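Local coordinates for protein polymerase X (Deinococcus radiodurans, PDB 2W9M) that probably catalyses template-directed addition of deoxyribonucleotides to DNA as a family X polymerase, and also binds zinc ions, at residues A[185-189]-A[190-194]; A[299-302]-A[303-306]; A[530-533]-A[534-537]. All coordinates share one frame; numbering follows the deposited sequence.

Overall arrangement
Three local contacts, one each from residues 185-194, 299-306 and 530-537, meet in space: their centres lie 11 to 12 Å from one another. Contacts 1 and 2 are joined by a salt bridge from R190 NE to E305 OE2 (2.7 Å), and contacts 2 and 3 by another from R534 NH2 to E302 OE2 (2.8 Å). The third side is closed by a probable hydrogen bond from Q532 NE2 to G191 O (2.9 Å). The cluster thus ties the polymerase part, contact 2 lying in its thumb region, to helix 526-535, which follows the last strand of the parallel sheet of the zinc-binding part. The Q532 side chain is about 12 Å from that of H456, a zinc ligand.

Contact 1: A[185-189]-A[190-194]; sequences AGDVR and RGLET
D187 and R190, three residues apart, form a salt bridge along one turn at the end of helix 186-190 by laying their side chains side by side and pointing them the same way. R190 NH1 donates to D187 OD1 at 2.9 Å. The bond is bent, the N-H...O angle being 142°, and the nitrogen comes to the anti side of the carboxylate, somewhat out of its plane. The two flat groups are turned strongly against each other, so a single nitrogen makes the grip and no two-pronged pair forms. R190 gets there because its CG stands between the backbone N and the carbonyl carbon (chi1 58°), which folds the chain back over the turn and leaves CG 3.4 Å from G186 O.

The same carboxylate also meets L192, whose CD2 approaches D187 OD2 to 3.5 Å; the methyl branch thus lies against the group that the arginine holds.

The backbone under both partners is the end of the helix, a worked case of the Schellman motif. G191 leaves the helix with positive phi, and L192 N reaches back five residues to D187 O at 3.1 Å with an N-H...O angle of 153°. G191 N adds a weak bond to V188 O (3.4 Å). One residue, D187, therefore serves the motif with its carbonyl and the ion pair with its carboxylate.

Further out, E305 pairs with the R190 guanidinium, and E287 with that of R189. The D187 backbone N is held by E199. Helix 186-190 is short and links strand 183-184 to strand 194-203, neighbours in an antiparallel pair of the mixed sheet. D187 and V188 rest on V195 of the second strand, while E193 leans on helix 526-535.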
ATOM      1  N   ALA A 185      13.461 -14.870  -3.233  1.00 27.86           N
ATOM      2  CA  ALA A 185      13.290 -15.437  -4.559  1.00 22.03           C
ATOM      3  C   ALA A 185      11.862 -15.248  -5.035  1.00 38.88           C
ATOM      4  O   ALA A 185      11.022 -14.705  -4.313  1.00 37.19           O
ATOM      5  CB  ALA A 185      13.657 -16.909  -4.554  1.00 25.41           C
ATOM      6  N   GLY A 186      11.596 -15.694  -6.257  1.00 30.84           N
ATOM      7  CA  GLY A 186      10.257 -15.665  -6.808  1.00 33.45           C
ATOM      8  C   GLY A 186       9.552 -14.331  -6.671  1.00 31.68           C
ATOM      9  O   GLY A 186      10.108 -13.281  -6.990  1.00 28.63           O
ATOM     10  N   ASP A 187       8.319 -14.381  -6.181  1.00 35.12           N
ATOM     11  CA  ASP A 187       7.431 -13.225  -6.203  1.00 30.48           C
ATOM     12  C   ASP A 187       7.888 -12.063  -5.319  1.00 30.43           C
ATOM     13  O   ASP A 187       7.813 -10.908  -5.736  1.00 39.76           O
ATOM     14  CB  ASP A 187       5.999 -13.650  -5.869  1.00 40.68           C
ATOM     15  CG  ASP A 187       5.429 -14.624  -6.889  1.00 49.27           C
ATOM     16  OD1 ASP A 187       6.151 -14.975  -7.849  1.00 50.40           O
ATOM     17  OD2 ASP A 187       4.260 -15.040  -6.737  1.00 55.61           O
ATOM     18  N   VAL A 188       8.370 -12.357  -4.114  1.00 22.62           N
ATOM     19  CA  VAL A 188       8.831 -11.295  -3.219  1.00 31.87           C
ATOM     20  C   VAL A 188      10.088 -10.602  -3.753  1.00 31.97           C
ATOM     21  O   VAL A 188      10.252  -9.392  -3.592  1.00 36.64           O
ATOM     22  CB  VAL A 188       9.066 -11.796  -1.773  1.00 23.25           C
ATOM     23  CG1 VAL A 188       7.899 -12.647  -1.323  1.00 30.19           C
ATOM     24  CG2 VAL A 188      10.358 -12.580  -1.675  1.00 32.14           C
ATOM     25  N   ARG A 189      10.961 -11.367  -4.403  1.00 34.97           N
ATOM     26  CA  ARG A 189      12.208 -10.819  -4.933  1.00 31.58           C
ATOM     27  C   ARG A 189      12.000  -9.792  -6.051  1.00 35.05           C
ATOM     28  O   ARG A 189      12.797  -8.862  -6.198  1.00 37.58           O
ATOM     29  CB  ARG A 189      13.121 -11.932  -5.441  1.00 36.76           C
ATOM     30  CG  ARG A 189      14.348 -11.399  -6.155  1.00 31.09           C
ATOM     31  CD  ARG A 189      15.124 -12.490  -6.846  1.00 26.01           C
ATOM     32  NE  ARG A 189      16.313 -11.949  -7.492  1.00 33.15           N
ATOM     33  CZ  ARG A 189      17.037 -12.605  -8.393  1.00 42.56           C
ATOM     34  NH1 ARG A 189      16.691 -13.834  -8.755  1.00 32.64           N
ATOM     35  NH2 ARG A 189      18.104 -12.033  -8.931  1.00 28.81           N
ATOM     36  N   ARG A 190      10.947  -9.958  -6.845  1.00 32.09           N
ATOM     37  CA  ARG A 190      10.713  -9.036  -7.951  1.00 46.46           C
ATOM     38  C   ARG A 190       9.528  -8.095  -7.727  1.00 47.53           C
ATOM     39  O   ARG A 190       9.160  -7.325  -8.617  1.00 43.70           O
ATOM     40  CB  ARG A 190      10.599  -9.786  -9.280  1.00 57.01           C
ATOM     41  CG  ARG A 190       9.506 -10.825  -9.336  1.00 49.25           C
ATOM     42  CD  ARG A 190       9.670 -11.697 -10.572  1.00 43.91           C
ATOM     43  NE  ARG A 190       8.381 -11.985 -11.187  1.00 40.59           N
ATOM     44  CZ  ARG A 190       7.554 -12.934 -10.770  1.00 39.65           C
ATOM     45  NH1 ARG A 190       7.887 -13.695  -9.740  1.00 40.85           N
ATOM     46  NH2 ARG A 190       6.395 -13.122 -11.387  1.00 53.01           N
ATOM     47  N   GLY A 191       8.944  -8.157  -6.534  1.00 47.71           N
ATOM     48  CA  GLY A 191       8.002  -7.144  -6.089  1.00 35.96           C
ATOM     49  C   GLY A 191       6.569  -7.295  -6.554  1.00 34.17           C
ATOM     50  O   GLY A 191       5.834  -6.313  -6.639  1.00 39.06           O
ATOM     51  N   LEU A 192       6.165  -8.522  -6.849  1.00 31.47           N
ATOM     52  CA  LEU A 192       4.793  -8.771  -7.253  1.00 49.54           C
ATOM     53  C   LEU A 192       3.853  -8.174  -6.206  1.00 45.03           C
ATOM     54  O   LEU A 192       3.958  -8.489  -5.023  1.00 48.31           O
ATOM     55  CB  LEU A 192       4.557 -10.275  -7.402  1.00 37.72           C
ATOM     56  CG  LEU A 192       3.726 -10.690  -8.612  1.00 36.58           C
ATOM     57  CD1 LEU A 192       4.463 -10.309  -9.877  1.00 39.06           C
ATOM     58  CD2 LEU A 192       3.433 -12.182  -8.582  1.00 47.48           C
ATOM     59  N   GLU A 193       2.945  -7.302  -6.637  1.00 47.54           N
ATOM     60  CA  GLU A 193       2.008  -6.650  -5.718  1.00 50.37           C
ATOM     61  C   GLU A 193       1.290  -7.667  -4.828  1.00 35.11           C
ATOM     62  O   GLU A 193       0.949  -7.381  -3.681  1.00 44.61           O
ATOM     63  CB  GLU A 193       0.995  -5.787  -6.482  1.00 31.84           C
ATOM     64  CG  GLU A 193       0.295  -6.497  -7.634  1.00 52.89           C
ATOM     65  CD  GLU A 193       1.099  -6.470  -8.928  1.00 62.45           C
ATOM     66  OE1 GLU A 193       2.007  -5.620  -9.054  1.00 59.94           O
ATOM     67  OE2 GLU A 193       0.816  -7.297  -9.821  1.00 61.79           O
ATOM     68  N   THR A 194       1.070  -8.855  -5.372  1.00 36.82           N
ATOM     69  CA  THR A 194       0.506  -9.962  -4.618  1.00 34.44           C
ATOM     70  C   THR A 194       1.435 -11.170  -4.763  1.00 46.40           C
ATOM     71  O   THR A 194       2.092 -11.328  -5.792  1.00 42.39           O
ATOM     72  CB  THR A 194      -0.909 -10.290  -5.103  1.00 44.49           C
ATOM     73  OG1 THR A 194      -1.854  -9.483  -4.386  1.00 54.81           O
ATOM     74  CG2 THR A 194      -1.225 -11.739  -4.865  1.00 44.23           C
TER

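Contact 2: A[299-302]-A[303-306]; sequences RPAE and YREP
P300 O accepts the Y303 backbone N at 2.8 Å, closing a 3-10 turn over A301 and E302, in a loop of the polymerase beta-type thumb region. Around this turn two arginines, R299 and R304, run antiparallel alongside one another, and each grips a main-chain carbonyl belonging to the other half of the turn. R304 comes in side-on: NE (2.8 Å) and NH2 (3.0 Å) both point at R299 O, which lies in the guanidinium plane, while the two nitrogens reach the oxygen from opposite faces of its carbonyl plane. R299 grips Y303 O side-on as well, but differently placed: NE (2.9 Å) stands above the carbonyl plane and NH2 (3.1 Å) lies in it. Its fully extended chain (chi1 -179°) carries the guanidinium that far along the turn. The guanidinium planes are 80° apart and the two NE atoms 5.9 Å from each other. Acidic partners, D309 for R299 and E287 for R304, probably offset the like charges, and R304 NH1 also hydrogen-bonds to S251 OG.

Beyond the arginines, H308 meets the Y303 ring at an oblique angle and P316 O accepts its hydroxyl. The A301 backbone lies over one face of the R304 guanidinium, while P300 CG packs on the tyrosine, 3.8 Å from Y303 CD1.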
ATOM      1  N   ARG A 299      19.825  -9.729 -17.483  1.00 41.36           N
ATOM      2  CA  ARG A 299      18.473  -9.189 -17.358  1.00 39.79           C
ATOM      3  C   ARG A 299      18.098  -9.047 -15.885  1.00 40.84           C
ATOM      4  O   ARG A 299      17.847 -10.044 -15.202  1.00 35.06           O
ATOM      5  CB  ARG A 299      17.472 -10.090 -18.086  1.00 31.15           C
ATOM      6  CG  ARG A 299      16.029  -9.616 -18.055  1.00 32.86           C
ATOM      7  CD  ARG A 299      15.169 -10.460 -18.994  1.00 33.27           C
ATOM      8  NE  ARG A 299      13.756 -10.089 -18.954  1.00 37.04           N
ATOM      9  CZ  ARG A 299      12.806 -10.679 -19.678  1.00 41.36           C
ATOM     10  NH1 ARG A 299      13.117 -11.671 -20.500  1.00 45.28           N
ATOM     11  NH2 ARG A 299      11.545 -10.281 -19.581  1.00 41.23           N
ATOM     12  N   PRO A 300      18.065  -7.799 -15.390  1.00 47.59           N
ATOM     13  CA  PRO A 300      17.816  -7.495 -13.973  1.00 41.25           C
ATOM     14  C   PRO A 300      16.487  -8.071 -13.488  1.00 39.49           C
ATOM     15  O   PRO A 300      15.513  -8.069 -14.239  1.00 38.23           O
ATOM     16  CB  PRO A 300      17.768  -5.962 -13.945  1.00 38.59           C
ATOM     17  CG  PRO A 300      18.513  -5.530 -15.165  1.00 48.46           C
ATOM     18  CD  PRO A 300      18.236  -6.578 -16.197  1.00 41.55           C
ATOM     19  N   ALA A 301      16.452  -8.552 -12.247  1.00 41.43           N
ATOM     20  CA  ALA A 301      15.248  -9.167 -11.691  1.00 42.00           C
ATOM     21  C   ALA A 301      14.031  -8.250 -11.785  1.00 42.37           C
ATOM     22  O   ALA A 301      12.896  -8.723 -11.833  1.00 36.27           O
ATOM     23  CB  ALA A 301      15.483  -9.596 -10.245  1.00 36.82           C
ATOM     24  N   GLU A 302      14.273  -6.942 -11.808  1.00 39.27           N
ATOM     25  CA  GLU A 302      13.191  -5.971 -11.921  1.00 34.45           C
ATOM     26  C   GLU A 302      12.456  -6.100 -13.250  1.00 38.05           C
ATOM     27  O   GLU A 302      11.284  -5.738 -13.350  1.00 36.45           O
ATOM     28  CB  GLU A 302      13.718  -4.539 -11.788  1.00 37.07           C
ATOM     29  CG  GLU A 302      14.375  -4.213 -10.461  1.00 49.74           C
ATOM     30  CD  GLU A 302      15.889  -4.243 -10.535  1.00 66.16           C
ATOM     31  OE1 GLU A 302      16.437  -5.120 -11.237  1.00 68.69           O
ATOM     32  OE2 GLU A 302      16.530  -3.386  -9.889  1.00 55.67           O
ATOM     33  N   TYR A 303      13.151  -6.612 -14.266  1.00 42.24           N
ATOM     34  CA  TYR A 303      12.612  -6.655 -15.626  1.00 36.18           C
ATOM     35  C   TYR A 303      12.234  -8.056 -16.109  1.00 34.46           C
ATOM     36  O   TYR A 303      12.175  -8.299 -17.315  1.00 44.91           O
ATOM     37  CB  TYR A 303      13.607  -6.041 -16.613  1.00 29.53           C
ATOM     38  CG  TYR A 303      13.969  -4.603 -16.326  1.00 36.72           C
ATOM     39  CD1 TYR A 303      15.242  -4.118 -16.605  1.00 37.49           C
ATOM     40  CD2 TYR A 303      13.042  -3.729 -15.774  1.00 39.58           C
ATOM     41  CE1 TYR A 303      15.575  -2.800 -16.348  1.00 35.76           C
ATOM     42  CE2 TYR A 303      13.368  -2.408 -15.510  1.00 30.21           C
ATOM     43  CZ  TYR A 303      14.632  -1.951 -15.798  1.00 36.00           C
ATOM     44  OH  TYR A 303      14.951  -0.641 -15.533  1.00 35.42           O
ATOM     45  N   ARG A 304      11.968  -8.971 -15.182  1.00 31.97           N
ATOM     46  CA  ARG A 304      11.697 -10.359 -15.551  1.00 29.96           C
ATOM     47  C   ARG A 304      10.217 -10.725 -15.548  1.00 32.15           C
ATOM     48  O   ARG A 304       9.861 -11.880 -15.325  1.00 34.08           O
ATOM     49  CB  ARG A 304      12.481 -11.320 -14.656  1.00 29.57           C
ATOM     50  CG  ARG A 304      13.982 -11.138 -14.751  1.00 34.50           C
ATOM     51  CD  ARG A 304      14.730 -12.094 -13.839  1.00 26.48           C
ATOM     52  NE  ARG A 304      16.151 -11.764 -13.786  1.00 28.06           N
ATOM     53  CZ  ARG A 304      17.047 -12.412 -13.048  1.00 41.13           C
ATOM     54  NH1 ARG A 304      16.676 -13.439 -12.295  1.00 25.34           N
ATOM     55  NH2 ARG A 304      18.318 -12.028 -13.067  1.00 36.44           N
ATOM     56  N   GLU A 305       9.359  -9.743 -15.803  1.00 34.37           N
ATOM     57  CA  GLU A 305       7.930  -9.991 -15.962  1.00 35.96           C
ATOM     58  C   GLU A 305       7.607 -10.154 -17.442  1.00 35.59           C
ATOM     59  O   GLU A 305       8.367  -9.699 -18.297  1.00 43.73           O
ATOM     60  CB  GLU A 305       7.114  -8.824 -15.400  1.00 40.68           C
ATOM     61  CG  GLU A 305       7.521  -8.375 -14.014  1.00 34.46           C
ATOM     62  CD  GLU A 305       7.194  -9.396 -12.944  1.00 44.93           C
ATOM     63  OE1 GLU A 305       6.235 -10.178 -13.123  1.00 47.07           O
ATOM     64  OE2 GLU A 305       7.896  -9.412 -11.913  1.00 53.68           O
ATOM     65  N   PRO A 306       6.474 -10.795 -17.755  1.00 40.16           N
ATOM     66  CA  PRO A 306       6.071 -10.930 -19.160  1.00 34.34           C
ATOM     67  C   PRO A 306       6.019  -9.587 -19.894  1.00 37.90           C
ATOM     68  O   PRO A 306       6.489  -9.492 -21.025  1.00 43.95           O
ATOM     69  CB  PRO A 306       4.671 -11.541 -19.062  1.00 33.41           C
ATOM     70  CG  PRO A 306       4.671 -12.270 -17.756  1.00 33.06           C
ATOM     71  CD  PRO A 306       5.540 -11.472 -16.836  1.00 32.83           C
TER

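Contact 3: A[530-533]-A[534-537]; sequences VMQA and RKAG
V530 and R534 sit one helical turn apart, and the arginine can be followed along its chain from the helix surface outward. Its CB lies 3.5 Å from V530 O, the same carbonyl that accepts the R534 backbone N at 2.9 Å. CG comes nearer still to that oxygen, at 3.1 Å, because it stands anti to its own carbonyl carbon (chi1 -65°), an orientation that leans it back along the helix. CD then turns to the valine side chain and touches V530 CG1 at 3.5 Å, the two side chains lying side by side and pointing the same way. Past CD the chain bends at the third torsion and leaves the helix. The guanidinium is taken up by other parts of the molecule, its NH2 by the carboxylate of E302 and its NH1 by V322 O. A lysine and a glutamine repeat the theme on another side of the turn. K535 CD rests 3.2 Å from M531 O, and the side chain runs alongside that of Q532, leaving NZ 3.8 Å from Q532 OE1. The lysine also makes a cation-pi contact with W499, while Q532 gives its NE2 to G191 O. These side chains splay from the last turn of helix 526-535, whose other neighbours include L163 and L167 of helix 163-176, both touched by M531. Toward the C-terminus the backbone bonds from K535 N and A536 N are weak, and G537 leaves the helix with phi 84°. Its N makes a weak bond back to R534 O at 3.0 Å, and the arrangement is the glycine-ended helix stop known as a Schellman motif.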
ATOM      1  N   VAL A 530       8.699   1.926  -4.253  1.00 20.30           N
ATOM      2  CA  VAL A 530       9.928   1.958  -5.037  1.00 22.60           C
ATOM      3  C   VAL A 530      10.107   0.688  -5.878  1.00 30.22           C
ATOM      4  O   VAL A 530      10.566   0.760  -7.018  1.00 31.68           O
ATOM      5  CB  VAL A 530      11.165   2.182  -4.144  1.00 18.96           C
ATOM      6  CG1 VAL A 530      12.438   1.870  -4.906  1.00 19.73           C
ATOM      7  CG2 VAL A 530      11.187   3.611  -3.619  1.00 22.36           C
ATOM      8  N   MET A 531       9.740  -0.465  -5.324  1.00 26.70           N
ATOM      9  CA  MET A 531       9.831  -1.728  -6.058  1.00 25.07           C
ATOM     10  C   MET A 531       8.939  -1.706  -7.295  1.00 25.16           C
ATOM     11  O   MET A 531       9.297  -2.254  -8.336  1.00 31.51           O
ATOM     12  CB  MET A 531       9.452  -2.915  -5.166  1.00 24.10           C
ATOM     13  CG  MET A 531      10.329  -3.084  -3.939  1.00 24.93           C
ATOM     14  SD  MET A 531       9.940  -4.577  -2.996  1.00 43.16           S
ATOM     15  CE  MET A 531      10.582  -5.851  -4.084  1.00 32.90           C
ATOM     16  N   GLN A 532       7.774  -1.076  -7.168  1.00 23.95           N
ATOM     17  CA  GLN A 532       6.856  -0.911  -8.290  1.00 24.00           C
ATOM     18  C   GLN A 532       7.412   0.088  -9.309  1.00 30.17           C
ATOM     19  O   GLN A 532       7.355  -0.146 -10.518  1.00 31.47           O
ATOM     20  CB  GLN A 532       5.478  -0.443  -7.803  1.00 24.45           C
ATOM     21  CG  GLN A 532       4.915  -1.249  -6.641  1.00 25.39           C
ATOM     22  CD  GLN A 532       4.942  -2.750  -6.890  1.00 30.39           C
ATOM     23  OE1 GLN A 532       4.303  -3.257  -7.813  1.00 29.14           O
ATOM     24  NE2 GLN A 532       5.678  -3.467  -6.053  1.00 19.39           N
ATOM     25  N   ALA A 533       7.948   1.201  -8.817  1.00 21.63           N
ATOM     26  CA  ALA A 533       8.512   2.229  -9.689  1.00 29.57           C
ATOM     27  C   ALA A 533       9.689   1.701 -10.514  1.00 29.64           C
ATOM     28  O   ALA A 533       9.855   2.066 -11.676  1.00 30.50           O
ATOM     29  CB  ALA A 533       8.933   3.445  -8.876  1.00 20.39           C
ATOM     30  N   ARG A 534      10.501   0.841  -9.912  1.00 21.82           N
ATOM     31  CA  ARG A 534      11.680   0.316 -10.593  1.00 32.79           C
ATOM     32  C   ARG A 534      11.324  -0.642 -11.734  1.00 33.49           C
ATOM     33  O   ARG A 534      12.012  -0.689 -12.751  1.00 25.27           O
ATOM     34  CB  ARG A 534      12.631  -0.342  -9.596  1.00 21.50           C
ATOM     35  CG  ARG A 534      13.216   0.643  -8.600  1.00 24.53           C
ATOM     36  CD  ARG A 534      13.918  -0.068  -7.469  1.00 19.11           C
ATOM     37  NE  ARG A 534      15.075  -0.821  -7.939  1.00 28.83           N
ATOM     38  CZ  ARG A 534      16.297  -0.310  -8.062  1.00 37.66           C
ATOM     39  NH1 ARG A 534      16.516   0.962  -7.752  1.00 30.09           N
ATOM     40  NH2 ARG A 534      17.300  -1.067  -8.494  1.00 25.03           N
ATOM     41  N   LYS A 535      10.244  -1.393 -11.569  1.00 29.38           N
ATOM     42  CA  LYS A 535       9.767  -2.254 -12.644  1.00 27.95           C
ATOM     43  C   LYS A 535       9.245  -1.417 -13.807  1.00 34.37           C
ATOM     44  O   LYS A 535       9.272  -1.854 -14.954  1.00 33.95           O
ATOM     45  CB  LYS A 535       8.688  -3.206 -12.127  1.00 21.00           C
ATOM     46  CG  LYS A 535       9.210  -4.181 -11.085  1.00 37.94           C
ATOM     47  CD  LYS A 535       8.112  -4.657 -10.155  1.00 40.29           C
ATOM     48  CE  LYS A 535       7.119  -5.553 -10.874  1.00 48.67           C
ATOM     49  NZ  LYS A 535       5.926  -5.818 -10.020  1.00 61.27           N
ATOM     50  N   ALA A 536       8.775  -0.211 -13.511  1.00 26.66           N
ATOM     51  CA  ALA A 536       8.293   0.678 -14.554  1.00 22.04           C
ATOM     52  C   ALA A 536       9.463   1.403 -15.216  1.00 26.09           C
ATOM     53  O   ALA A 536       9.306   2.043 -16.253  1.00 37.62           O
ATOM     54  CB  ALA A 536       7.287   1.669 -13.991  1.00 19.57           C
ATOM     55  N   GLY A 537      10.642   1.297 -14.612  1.00 29.18           N
ATOM     56  CA  GLY A 537      11.838   1.902 -15.172  1.00 34.20           C
ATOM     57  C   GLY A 537      12.011   3.370 -14.815  1.00 32.49           C
ATOM     58  O   GLY A 537      12.614   4.135 -15.568  1.00 29.35           O
TER